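Multicopper oxidase (Pseudomonas thermotolerans, PDB 6VOW) probably oxidises phenolic or other reducing substrates at a mononuclear copper and passes the electrons to a multi-copper centre that reduces oxygen, as laccases do. Local coordinates at residues Met49-Gly54 and Leu200-Ala205; Pro53-Pro58 and Asp177-Phe182; Pro313-Asp318 and Ala426-Asn431; Gly394-Val399 and Pro409-Thr414. One frame throughout, in Å; residues are numbered along the deposited sequence.

Contact 1 (Met49-Gly54 and Leu200-Ala205); sequences MELVPG and LTTVNA
Leu51 and Leu200 meet where the loop of a beta hairpin, between strands 37-49 and 57-62, abuts edge strand 200-203 of a different sheet, an arrangement consistent with the seam between two cupredoxin-like domains of a multicopper oxidase. No hydrogen bond crosses between the two segments. Methyl groups make one kind of contact. Leu51 CD2 lies 3.8 Å from Thr202 CG2, the two side chains crossing at about a right angle. Val52 CG2 comes to 4.1 Å from Leu200 CD2. Met49 is bent at its last torsion (chi3 60°), which brings CE to 4.1 Å from Ala205 CB. A second kind sets methyls against carbonyl oxygens: Leu200 CD2 lies 3.6 Å from Leu51 O, and Leu51 CD2 rests 3.8 Å from Ala205 O. Thr202 turns its methyl to the hairpin loop while OG1 is hydrogen-bonded to Lys172 O of the neighbouring strand 165-174, whose Trp174 also packs on Leu51. Within the loop, Gly54 N donates to Glu50 OE2 over 3.1 Å, nearly straight at 168°, using the anti lone pair of that oxygen.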
loop_
_atom_site.group_PDB
_atom_site.type_symbol
_atom_site.label_atom_id
_atom_site.label_comp_id
_atom_site.label_asym_id
_atom_site.label_seq_id
_atom_site.Cartn_x
_atom_site.Cartn_y
_atom_site.Cartn_z
ATOM N N MET A 49 -18.320 -13.870 3.667
ATOM C CA MET A 49 -18.026 -13.783 2.252
ATOM C C MET A 49 -17.904 -15.149 1.685
ATOM O O MET A 49 -17.326 -16.013 2.318
ATOM C CB MET A 49 -16.689 -13.171 2.110
ATOM C CG MET A 49 -16.705 -11.768 2.513
ATOM S SD MET A 49 -15.174 -11.057 2.075
ATOM C CE MET A 49 -15.043 -11.237 0.277
ATOM N N GLU A 50 -18.420 -15.314 0.470
ATOM C CA GLU A 50 -18.403 -16.602 -0.271
ATOM C C GLU A 50 -17.271 -16.381 -1.162
ATOM O O GLU A 50 -17.462 -15.901 -2.266
ATOM C CB GLU A 50 -19.711 -16.838 -1.096
ATOM C CG GLU A 50 -20.099 -18.296 -1.446
ATOM C CD GLU A 50 -21.390 -18.399 -2.280
ATOM O OE1 GLU A 50 -22.156 -17.385 -2.441
ATOM O OE2 GLU A 50 -21.626 -19.518 -2.800
ATOM N N LEU A 51 -16.072 -16.601 -0.655
ATOM C CA LEU A 51 -14.875 -16.535 -1.510
ATOM C C LEU A 51 -14.641 -17.830 -2.219
ATOM O O LEU A 51 -14.152 -17.852 -3.342
ATOM C CB LEU A 51 -13.652 -16.286 -0.667
ATOM C CG LEU A 51 -13.250 -14.885 -0.294
ATOM C CD1 LEU A 51 -12.172 -15.036 0.740
ATOM C CD2 LEU A 51 -12.700 -14.156 -1.473
ATOM N N VAL A 52 -14.904 -18.916 -1.506
ATOM C CA VAL A 52 -14.850 -20.211 -2.087
ATOM C C VAL A 52 -16.304 -20.535 -2.281
ATOM O O VAL A 52 -17.030 -20.576 -1.277
ATOM C CB VAL A 52 -14.148 -21.190 -1.150
ATOM C CG1 VAL A 52 -14.264 -22.613 -1.642
ATOM C CG2 VAL A 52 -12.678 -20.836 -1.056
ATOM N N PRO A 53 -16.754 -20.706 -3.566
ATOM C CA PRO A 53 -18.140 -21.090 -3.780
ATOM C C PRO A 53 -18.584 -22.118 -2.737
ATOM O O PRO A 53 -17.773 -22.978 -2.306
ATOM C CB PRO A 53 -18.128 -21.653 -5.213
ATOM C CG PRO A 53 -17.165 -20.757 -5.910
ATOM C CD PRO A 53 -16.092 -20.450 -4.859
ATOM N N GLY A 54 -19.815 -21.930 -2.257
ATOM C CA GLY A 54 -20.482 -22.896 -1.408
ATOM C C GLY A 54 -20.035 -22.898 0.038
ATOM O O GLY A 54 -20.402 -23.800 0.774
ATOM N N LEU A 200 -5.628 -17.796 -1.977
ATOM C CA LEU A 200 -6.656 -17.425 -2.978
ATOM C C LEU A 200 -6.558 -15.939 -3.388
ATOM O O LEU A 200 -6.888 -14.977 -2.606
ATOM C CB LEU A 200 -8.056 -17.802 -2.509
ATOM C CG LEU A 200 -9.140 -17.507 -3.561
ATOM C CD1 LEU A 200 -8.845 -18.172 -4.899
ATOM C CD2 LEU A 200 -10.528 -17.912 -3.039
ATOM N N THR A 201 -6.103 -15.748 -4.617
ATOM C CA THR A 201 -5.850 -14.395 -5.116
ATOM C C THR A 201 -7.155 -13.894 -5.663
ATOM O O THR A 201 -7.953 -14.649 -6.198
ATOM C CB THR A 201 -4.741 -14.390 -6.145
ATOM O OG1 THR A 201 -3.511 -14.728 -5.478
ATOM C CG2 THR A 201 -4.558 -13.056 -6.723
ATOM N N THR A 202 -7.406 -12.632 -5.402
ATOM C CA THR A 202 -8.617 -11.976 -5.804
ATOM C C THR A 202 -8.204 -10.561 -6.237
ATOM O O THR A 202 -7.201 -9.990 -5.809
ATOM C CB THR A 202 -9.614 -11.819 -4.649
ATOM O OG1 THR A 202 -8.949 -11.208 -3.555
ATOM C CG2 THR A 202 -10.293 -13.154 -4.192
ATOM N N VAL A 203 -9.012 -10.042 -7.123
ATOM C CA VAL A 203 -8.981 -8.668 -7.546
ATOM C C VAL A 203 -10.335 -8.185 -7.209
ATOM O O VAL A 203 -11.320 -8.726 -7.751
ATOM C CB VAL A 203 -8.756 -8.554 -9.055
ATOM C CG1 VAL A 203 -9.238 -7.218 -9.576
ATOM C CG2 VAL A 203 -7.279 -8.680 -9.338
ATOM N N ASN A 204 -10.382 -7.183 -6.326
ATOM C CA ASN A 204 -11.675 -6.626 -5.836
ATOM C C ASN A 204 -12.579 -7.710 -5.287
ATOM O O ASN A 204 -13.761 -7.778 -5.601
ATOM C CB ASN A 204 -12.368 -5.840 -6.987
ATOM C CG ASN A 204 -11.506 -4.677 -7.515
ATOM O OD1 ASN A 204 -10.617 -4.197 -6.843
ATOM N ND2 ASN A 204 -11.776 -4.232 -8.716
ATOM N N ALA A 205 -12.002 -8.621 -4.491
ATOM C CA ALA A 205 -12.773 -9.760 -3.839
ATOM C C ALA A 205 -13.177 -10.940 -4.724
ATOM O O ALA A 205 -13.846 -11.886 -4.236
ATOM C CB ALA A 205 -14.028 -9.249 -3.171
#

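Contact 2 (Pro53-Pro58 and Asp177-Phe182); sequences PGHVTP and DEQGAF
The imidazole of His55 has Gln179 against one face, with CA 3.4 Å above the ring plane over its centre and CB in a CH-pi contact 3.6 Å from the ring centroid. Gln179 belongs to a type I beta turn from Asp177 to Gly180, in the loop after strand 165-174; this loop packs on the start of strand 57-62 and the residues before it, joining two different sheets. The second flat group, the Phe182 ring, takes Thr57 CG2 over one face, 3.7 Å from its centroid, while Pro58 O sits at the ring edge, in plane, 3.3 Å from CE2. The pyrrolidine of Pro58 slides past the same ring, CD lying 3.6 Å from CE2. An alanine in place of His55 would probably leave the backbone and CB of Gln179 without the flat surface they rest on and open a gap beside the turn. Gly180, at positive phi, comes so close that a CB there would crowd His55 CB and Thr57 OG1. Asp177 OD1 accepts from Gln179 N, which makes an Asx turn, and from Ala181 N just after the beta turn, the two donors reaching it from opposite faces of the carboxylate plane. Thr57 keeps OG1 beside its backbone N (chi1 -65°), where OG1 donates to Gly180 O across 2.6 Å, in the carbonyl plane and on a lone pair, with a C=O...donor angle of 122°.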
loop_
_atom_site.group_PDB
_atom_site.type_symbol
_atom_site.label_atom_id
_atom_site.label_comp_id
_atom_site.label_asym_id
_atom_site.label_seq_id
_atom_site.Cartn_x
_atom_site.Cartn_y
_atom_site.Cartn_z
ATOM N N PRO A 53 -16.754 -20.706 -3.566
ATOM C CA PRO A 53 -18.140 -21.090 -3.780
ATOM C C PRO A 53 -18.584 -22.118 -2.737
ATOM O O PRO A 53 -17.773 -22.978 -2.306
ATOM C CB PRO A 53 -18.128 -21.653 -5.213
ATOM C CG PRO A 53 -17.165 -20.757 -5.910
ATOM C CD PRO A 53 -16.092 -20.450 -4.859
ATOM N N GLY A 54 -19.815 -21.930 -2.257
ATOM C CA GLY A 54 -20.482 -22.896 -1.408
ATOM C C GLY A 54 -20.035 -22.898 0.038
ATOM O O GLY A 54 -20.402 -23.800 0.774
ATOM N N HIS A 55 -19.265 -21.897 0.431
ATOM C CA HIS A 55 -18.580 -21.840 1.746
ATOM C C HIS A 55 -18.467 -20.418 2.243
ATOM O O HIS A 55 -18.276 -19.474 1.479
ATOM C CB HIS A 55 -17.152 -22.346 1.656
ATOM C CG HIS A 55 -17.038 -23.830 1.574
ATOM N ND1 HIS A 55 -17.045 -24.638 2.694
ATOM C CD2 HIS A 55 -16.883 -24.653 0.510
ATOM C CE1 HIS A 55 -16.917 -25.896 2.319
ATOM N NE2 HIS A 55 -16.799 -25.933 1.000
ATOM N N VAL A 56 -18.506 -20.295 3.554
ATOM C CA VAL A 56 -18.544 -19.004 4.212
ATOM C C VAL A 56 -17.221 -18.818 4.732
ATOM O O VAL A 56 -16.702 -19.693 5.390
ATOM C CB VAL A 56 -19.498 -18.960 5.398
ATOM C CG1 VAL A 56 -19.169 -17.777 6.326
ATOM C CG2 VAL A 56 -20.914 -18.847 4.860
ATOM N N THR A 57 -16.689 -17.647 4.461
ATOM C CA THR A 57 -15.465 -17.224 5.033
ATOM C C THR A 57 -15.859 -16.096 5.962
ATOM O O THR A 57 -16.630 -15.172 5.577
ATOM C CB THR A 57 -14.528 -16.710 3.991
ATOM O OG1 THR A 57 -14.163 -17.782 3.113
ATOM C CG2 THR A 57 -13.304 -16.175 4.718
ATOM N N PRO A 58 -15.377 -16.195 7.206
ATOM C CA PRO A 58 -15.930 -15.290 8.190
ATOM C C PRO A 58 -15.097 -14.014 8.234
ATOM O O PRO A 58 -14.434 -13.814 9.177
ATOM C CB PRO A 58 -15.853 -16.118 9.483
ATOM C CG PRO A 58 -14.599 -16.934 9.313
ATOM C CD PRO A 58 -14.610 -17.293 7.845
ATOM N N ASP A 177 -8.512 -21.829 3.150
ATOM C CA ASP A 177 -8.268 -23.150 2.540
ATOM C C ASP A 177 -9.272 -23.372 1.425
ATOM O O ASP A 177 -9.954 -22.477 1.027
ATOM C CB ASP A 177 -8.256 -24.287 3.587
ATOM C CG ASP A 177 -9.617 -24.476 4.305
ATOM O OD1 ASP A 177 -10.593 -23.806 3.921
ATOM O OD2 ASP A 177 -9.738 -25.319 5.231
ATOM N N GLU A 178 -9.363 -24.585 0.923
ATOM C CA GLU A 178 -10.363 -24.956 -0.038
ATOM C C GLU A 178 -11.845 -24.951 0.413
ATOM O O GLU A 178 -12.721 -25.085 -0.467
ATOM C CB GLU A 178 -9.981 -26.322 -0.687
ATOM C CG GLU A 178 -8.951 -26.221 -1.833
ATOM C CD GLU A 178 -7.518 -26.541 -1.452
ATOM O OE1 GLU A 178 -7.136 -26.375 -0.261
ATOM O OE2 GLU A 178 -6.771 -26.952 -2.384
ATOM N N GLN A 179 -12.157 -24.791 1.712
ATOM C CA GLN A 179 -13.579 -24.768 2.220
ATOM C C GLN A 179 -13.975 -23.403 2.867
ATOM O O GLN A 179 -14.943 -23.250 3.687
ATOM C CB GLN A 179 -13.801 -25.971 3.144
ATOM C CG GLN A 179 -13.856 -27.297 2.354
ATOM C CD GLN A 179 -12.472 -27.923 2.115
ATOM O OE1 GLN A 179 -11.697 -28.159 3.043
ATOM N NE2 GLN A 179 -12.173 -28.218 0.873
ATOM N N GLY A 180 -13.209 -22.399 2.447
ATOM C CA GLY A 180 -13.377 -21.074 2.892
ATOM C C GLY A 180 -12.848 -20.690 4.237
ATOM O O GLY A 180 -12.940 -19.492 4.569
ATOM N N ALA A 181 -12.267 -21.630 5.007
ATOM C CA ALA A 181 -11.838 -21.309 6.362
ATOM C C ALA A 181 -10.510 -20.641 6.320
ATOM O O ALA A 181 -9.633 -21.008 5.527
ATOM C CB ALA A 181 -11.715 -22.545 7.206
ATOM N N PHE A 182 -10.322 -19.701 7.231
ATOM C CA PHE A 182 -9.041 -19.073 7.382
ATOM C C PHE A 182 -7.984 -20.048 7.938
ATOM O O PHE A 182 -8.256 -20.891 8.835
ATOM C CB PHE A 182 -9.112 -17.852 8.303
ATOM C CG PHE A 182 -9.888 -16.676 7.730
ATOM C CD1 PHE A 182 -9.463 -16.041 6.575
ATOM C CD2 PHE A 182 -11.014 -16.202 8.361
ATOM C CE1 PHE A 182 -10.164 -14.957 6.027
ATOM C CE2 PHE A 182 -11.705 -15.118 7.838
ATOM C CZ PHE A 182 -11.271 -14.492 6.666
#

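Contact 3 (Pro313-Asp318 and Ala426-Asn431); sequences PVAEPD and ALVADN
Val428 pushes one methyl, CG2, against the backbone of the passing segment 313-318: it lies 3.2 Å from Ala315 O and 3.4 Å from Glu316 O. The same methyl is 3.5 Å from Ala315 CB. With CG1 anti to the backbone N (chi1 -178°), that other branch reaches Ala315 CB at 3.9 Å. Pro317 makes the next contact along the strand, with CG 3.4 Å from Ala426 O and CB 3.9 Å from Ala426 CB. At the far end Ala315 CB also touches the carboxylate of Asp430, 3.4 Å from OD2, an oxygen that also has a long, weak ion pair with Arg99. No hydrogen bond links the two segments. Segment 426-431 is the end of strand 422-428 and the loop after it; the strand lies inside a five-stranded sheet consistent with the C-terminal cupredoxin-like domain, and segment 313-318 lies in the loop that leads into edge strand 323-329 of that sheet. Leu427 points the other way from Val428, onto Phe378 and Phe397. Around them, Glu316 sets off away from segment 426-431, and its OE2 forms a salt bridge with Lys398 NZ, while Pro317 also packs on Phe411. Val428 also touches His375. Beyond it the chain turns in an inverse gamma turn centred on Ala429, whose backbone bonds to Gly373 and Gly374, and Asn431 ND2 then donates to the carbonyl oxygens of Gly394 and Leu100.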
loop_
_atom_site.group_PDB
_atom_site.type_symbol
_atom_site.label_atom_id
_atom_site.label_comp_id
_atom_site.label_asym_id
_atom_site.label_seq_id
_atom_site.Cartn_x
_atom_site.Cartn_y
_atom_site.Cartn_z
ATOM N N PRO A 313 3.449 17.758 -3.903
ATOM C CA PRO A 313 4.261 18.724 -3.187
ATOM C C PRO A 313 5.080 18.109 -2.035
ATOM O O PRO A 313 4.825 18.387 -0.860
ATOM C CB PRO A 313 3.206 19.709 -2.615
ATOM C CG PRO A 313 2.036 18.825 -2.353
ATOM C CD PRO A 313 1.999 17.935 -3.567
ATOM N N VAL A 314 6.078 17.319 -2.393
ATOM C CA VAL A 314 6.923 16.623 -1.446
ATOM C C VAL A 314 8.233 17.379 -1.375
ATOM O O VAL A 314 8.700 17.945 -2.322
ATOM C CB VAL A 314 7.193 15.212 -1.941
ATOM C CG1 VAL A 314 7.761 14.368 -0.828
ATOM C CG2 VAL A 314 5.953 14.576 -2.490
ATOM N N ALA A 315 8.838 17.365 -0.210
ATOM C CA ALA A 315 10.023 18.152 0.042
ATOM C C ALA A 315 11.232 17.482 -0.631
ATOM O O ALA A 315 11.602 16.382 -0.279
ATOM C CB ALA A 315 10.207 18.306 1.568
ATOM N N GLU A 316 11.805 18.138 -1.639
ATOM C CA GLU A 316 12.968 17.627 -2.337
ATOM C C GLU A 316 14.055 17.344 -1.352
ATOM O O GLU A 316 14.444 18.210 -0.587
ATOM C CB GLU A 316 13.477 18.627 -3.375
ATOM C CG GLU A 316 14.473 18.032 -4.362
ATOM C CD GLU A 316 13.990 16.757 -5.051
ATOM O OE1 GLU A 316 13.102 16.859 -5.946
ATOM O OE2 GLU A 316 14.510 15.654 -4.699
ATOM N N PRO A 317 14.515 16.113 -1.301
ATOM C CA PRO A 317 15.731 15.981 -0.530
ATOM C C PRO A 317 16.845 16.608 -1.374
ATOM O O PRO A 317 16.808 16.525 -2.618
ATOM C CB PRO A 317 15.856 14.471 -0.297
ATOM C CG PRO A 317 14.481 13.972 -0.526
ATOM C CD PRO A 317 13.968 14.813 -1.656
ATOM N N ASP A 318 17.740 17.309 -0.661
ATOM C CA ASP A 318 18.959 18.014 -1.109
ATOM C C ASP A 318 20.140 17.077 -0.670
ATOM O O ASP A 318 20.557 17.091 0.498
ATOM C CB ASP A 318 19.019 19.467 -0.453
ATOM C CG ASP A 318 20.428 20.091 -0.479
ATOM O OD1 ASP A 318 21.368 19.414 -0.945
ATOM O OD2 ASP A 318 20.610 21.275 -0.041
ATOM N N ALA A 426 16.311 8.743 0.339
ATOM C CA ALA A 426 16.456 10.057 0.925
ATOM C C ALA A 426 15.120 10.778 1.174
ATOM O O ALA A 426 14.179 10.668 0.403
ATOM C CB ALA A 426 17.341 10.882 0.008
ATOM N N LEU A 427 15.084 11.525 2.273
ATOM C CA LEU A 427 13.891 12.155 2.764
ATOM C C LEU A 427 14.212 13.456 3.398
ATOM O O LEU A 427 15.344 13.676 3.826
ATOM C CB LEU A 427 13.252 11.285 3.838
ATOM C CG LEU A 427 14.130 10.871 5.023
ATOM C CD1 LEU A 427 13.690 11.608 6.229
ATOM C CD2 LEU A 427 14.070 9.371 5.365
ATOM N N VAL A 428 13.184 14.316 3.473
ATOM C CA VAL A 428 13.135 15.444 4.381
ATOM C C VAL A 428 12.299 15.046 5.569
ATOM O O VAL A 428 11.238 14.499 5.398
ATOM C CB VAL A 428 12.553 16.701 3.694
ATOM C CG1 VAL A 428 12.548 17.932 4.667
ATOM C CG2 VAL A 428 13.336 16.943 2.364
ATOM N N ALA A 429 12.815 15.304 6.782
ATOM C CA ALA A 429 12.144 14.934 8.027
ATOM C C ALA A 429 11.165 16.059 8.314
ATOM O O ALA A 429 11.349 16.883 9.179
ATOM C CB ALA A 429 13.144 14.705 9.129
ATOM N N ASP A 430 10.085 15.965 7.558
ATOM C CA ASP A 430 9.102 16.989 7.234
ATOM C C ASP A 430 8.052 17.171 8.308
ATOM O O ASP A 430 7.488 18.212 8.446
ATOM C CB ASP A 430 8.317 16.426 6.013
ATOM C CG ASP A 430 8.122 17.420 4.925
ATOM O OD1 ASP A 430 8.068 18.663 5.194
ATOM O OD2 ASP A 430 8.014 16.929 3.758
ATOM N N ASN A 431 7.735 16.082 8.990
ATOM C CA ASN A 431 6.457 15.893 9.674
ATOM C C ASN A 431 6.897 15.385 11.072
ATOM O O ASN A 431 7.540 14.303 11.182
ATOM C CB ASN A 431 5.671 14.896 8.782
ATOM C CG ASN A 431 4.294 14.640 9.233
ATOM O OD1 ASN A 431 3.845 15.196 10.201
ATOM N ND2 ASN A 431 3.601 13.801 8.512
#

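Contact 4 (Gly394-Val399 and Pro409-Thr414); sequences GMVFKV and PYFTDT
Phe397 and Thr412 exchange two backbone hydrogen bonds, Phe397 N to Thr412 O and Thr412 N to Phe397 O, each 2.8 Å long, as the hydrogen-bonded pair of an antiparallel beta hairpin in a cupredoxin-like domain. Asp413 forms a salt bridge through OD2 with Arg267, and its OD1 accepts from Thr414 OG1 at 2.8 Å and from His96 NE2. Phe397 has CG between its backbone N and carbonyl carbon (chi1 52°), which starts the ring back toward segment 409-414, where Thr412 O lies 3.5 Å above its centre and CE1 is 3.6 Å from Thr412 CG2. An alanine in place of Phe397 would probably leave a gap under Thr412 O and, with the ring contacts to Asp413 O and Thr412 CG2 lost, let the backbone there shift. Val399 CG2 stands over one face of Tyr410, 3.7 Å from the ring centroid. On the other face of the sheet Lys398 CB makes a CH-pi contact 4.1 Å from the Phe411 centroid. Val396 CG1 touches Phe411 CD1. Thr414 OG1 is hydrogen-bonded to His391 ND1, which implies that this hairpin end probably helps orient the imidazoles of His391, a copper ligand, and of His96 in the Cu-O-Cu pocket.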
loop_
_atom_site.group_PDB
_atom_site.type_symbol
_atom_site.label_atom_id
_atom_site.label_comp_id
_atom_site.label_asym_id
_atom_site.label_seq_id
_atom_site.Cartn_x
_atom_site.Cartn_y
_atom_site.Cartn_z
ATOM N N GLY A 394 4.443 8.544 7.632
ATOM C CA GLY A 394 4.515 9.967 7.914
ATOM C C GLY A 394 5.159 10.797 6.874
ATOM O O GLY A 394 4.940 11.985 6.857
ATOM N N MET A 395 5.971 10.147 6.052
ATOM C CA MET A 395 6.909 10.770 5.193
ATOM C C MET A 395 7.070 9.987 3.928
ATOM O O MET A 395 6.781 8.807 3.842
ATOM C CB MET A 395 8.243 10.849 5.875
ATOM C CG MET A 395 8.437 12.154 6.642
ATOM S SD MET A 395 9.095 12.014 8.311
ATOM C CE MET A 395 10.580 11.063 8.128
ATOM N N VAL A 396 7.539 10.703 2.934
ATOM C CA VAL A 396 7.773 10.142 1.638
ATOM C C VAL A 396 9.263 10.191 1.390
ATOM O O VAL A 396 9.878 11.221 1.628
ATOM C CB VAL A 396 7.006 10.977 0.619
ATOM C CG1 VAL A 396 7.696 10.977 -0.692
ATOM C CG2 VAL A 396 5.600 10.398 0.476
ATOM N N PHE A 397 9.851 9.101 0.913
ATOM C CA PHE A 397 11.260 9.174 0.604
ATOM C C PHE A 397 11.426 9.025 -0.890
ATOM O O PHE A 397 10.532 8.543 -1.586
ATOM C CB PHE A 397 12.094 8.146 1.387
ATOM C CG PHE A 397 11.591 6.753 1.267
ATOM C CD1 PHE A 397 11.920 5.976 0.172
ATOM C CD2 PHE A 397 10.786 6.213 2.258
ATOM C CE1 PHE A 397 11.402 4.660 0.081
ATOM C CE2 PHE A 397 10.312 4.938 2.199
ATOM C CZ PHE A 397 10.618 4.143 1.113
ATOM N N LYS A 398 12.563 9.481 -1.359
ATOM C CA LYS A 398 12.971 9.385 -2.750
ATOM C C LYS A 398 14.016 8.313 -2.874
ATOM O O LYS A 398 15.019 8.334 -2.176
ATOM C CB LYS A 398 13.602 10.721 -3.191
ATOM C CG LYS A 398 13.877 10.808 -4.673
ATOM C CD LYS A 398 14.295 12.166 -5.109
ATOM C CE LYS A 398 13.920 12.376 -6.562
ATOM N NZ LYS A 398 14.335 13.767 -6.947
ATOM N N VAL A 399 13.800 7.381 -3.761
ATOM C CA VAL A 399 14.692 6.243 -3.955
ATOM C C VAL A 399 15.817 6.680 -4.831
ATOM O O VAL A 399 15.602 7.164 -5.970
ATOM C CB VAL A 399 13.955 5.115 -4.668
ATOM C CG1 VAL A 399 14.840 3.881 -4.815
ATOM C CG2 VAL A 399 12.718 4.767 -3.887
ATOM N N PRO A 409 15.235 7.625 -10.076
ATOM C CA PRO A 409 14.858 8.082 -8.749
ATOM C C PRO A 409 13.437 8.499 -8.687
ATOM O O PRO A 409 12.991 9.242 -9.561
ATOM C CB PRO A 409 15.732 9.335 -8.552
ATOM C CG PRO A 409 16.922 9.073 -9.356
ATOM C CD PRO A 409 16.392 8.410 -10.600
ATOM N N TYR A 410 12.750 8.069 -7.631
ATOM C CA TYR A 410 11.336 8.335 -7.514
ATOM C C TYR A 410 10.991 8.380 -6.062
ATOM O O TYR A 410 11.797 7.934 -5.214
ATOM C CB TYR A 410 10.531 7.239 -8.236
ATOM C CG TYR A 410 10.713 5.845 -7.635
ATOM C CD1 TYR A 410 11.922 5.148 -7.733
ATOM C CD2 TYR A 410 9.651 5.224 -6.966
ATOM C CE1 TYR A 410 12.055 3.878 -7.165
ATOM C CE2 TYR A 410 9.748 3.975 -6.447
ATOM C CZ TYR A 410 10.949 3.309 -6.539
ATOM O OH TYR A 410 10.949 2.082 -5.978
ATOM N N PHE A 411 9.837 8.968 -5.790
ATOM C CA PHE A 411 9.272 9.151 -4.446
ATOM C C PHE A 411 8.274 8.092 -4.153
ATOM O O PHE A 411 7.484 7.734 -4.983
ATOM C CB PHE A 411 8.505 10.473 -4.321
ATOM C CG PHE A 411 9.401 11.693 -4.156
ATOM C CD1 PHE A 411 9.978 11.990 -2.911
ATOM C CD2 PHE A 411 9.595 12.562 -5.224
ATOM C CE1 PHE A 411 10.803 13.066 -2.749
ATOM C CE2 PHE A 411 10.409 13.695 -5.074
ATOM C CZ PHE A 411 11.010 13.937 -3.833
ATOM N N THR A 412 8.251 7.647 -2.927
ATOM C CA THR A 412 7.430 6.538 -2.504
ATOM C C THR A 412 7.507 6.477 -1.003
ATOM O O THR A 412 8.394 7.071 -0.435
ATOM C CB THR A 412 7.944 5.223 -3.160
ATOM O OG1 THR A 412 7.190 4.142 -2.679
ATOM C CG2 THR A 412 9.399 4.983 -2.885
ATOM N N ASP A 413 6.545 5.774 -0.378
ATOM C CA ASP A 413 6.502 5.455 1.050
ATOM C C ASP A 413 7.055 4.018 1.270
ATOM O O ASP A 413 7.277 3.551 2.425
ATOM C CB ASP A 413 5.069 5.597 1.586
ATOM C CG ASP A 413 4.028 4.783 0.769
ATOM O OD1 ASP A 413 4.137 3.534 0.776
ATOM O OD2 ASP A 413 3.094 5.364 0.117
ATOM N N THR A 414 7.311 3.311 0.162
ATOM C CA THR A 414 7.780 1.937 0.248
ATOM C C THR A 414 8.806 1.555 -0.763
ATOM O O THR A 414 8.686 1.889 -1.890
ATOM C CB THR A 414 6.565 1.032 0.217
ATOM O OG1 THR A 414 5.843 1.408 1.359
ATOM C CG2 THR A 414 6.901 -0.466 0.427
#

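The four contacts form two pairs on opposite sides of the chain's centre. Contacts 1 and 2, with centres 9 Å apart, share Pro53 and Gly54 and are tied by Met49 O to Thr57 N at 2.8 Å. Contacts 3 and 4, also 9 Å apart between centres, meet through Ala426 O and Lys398 N at 2.7 Å in neighbouring strands, and contact 4 is nested inside the loop that contact 3 closes. The centres of contacts 1 and 3 are about 40 Å apart. Contact 4 lies closer to copper than contact 3: the Asp413 side chain is about 6 Å from a copper ion and about 7 Å from the Cu-O-Cu linkage, against about 13 Å from a copper for Leu427.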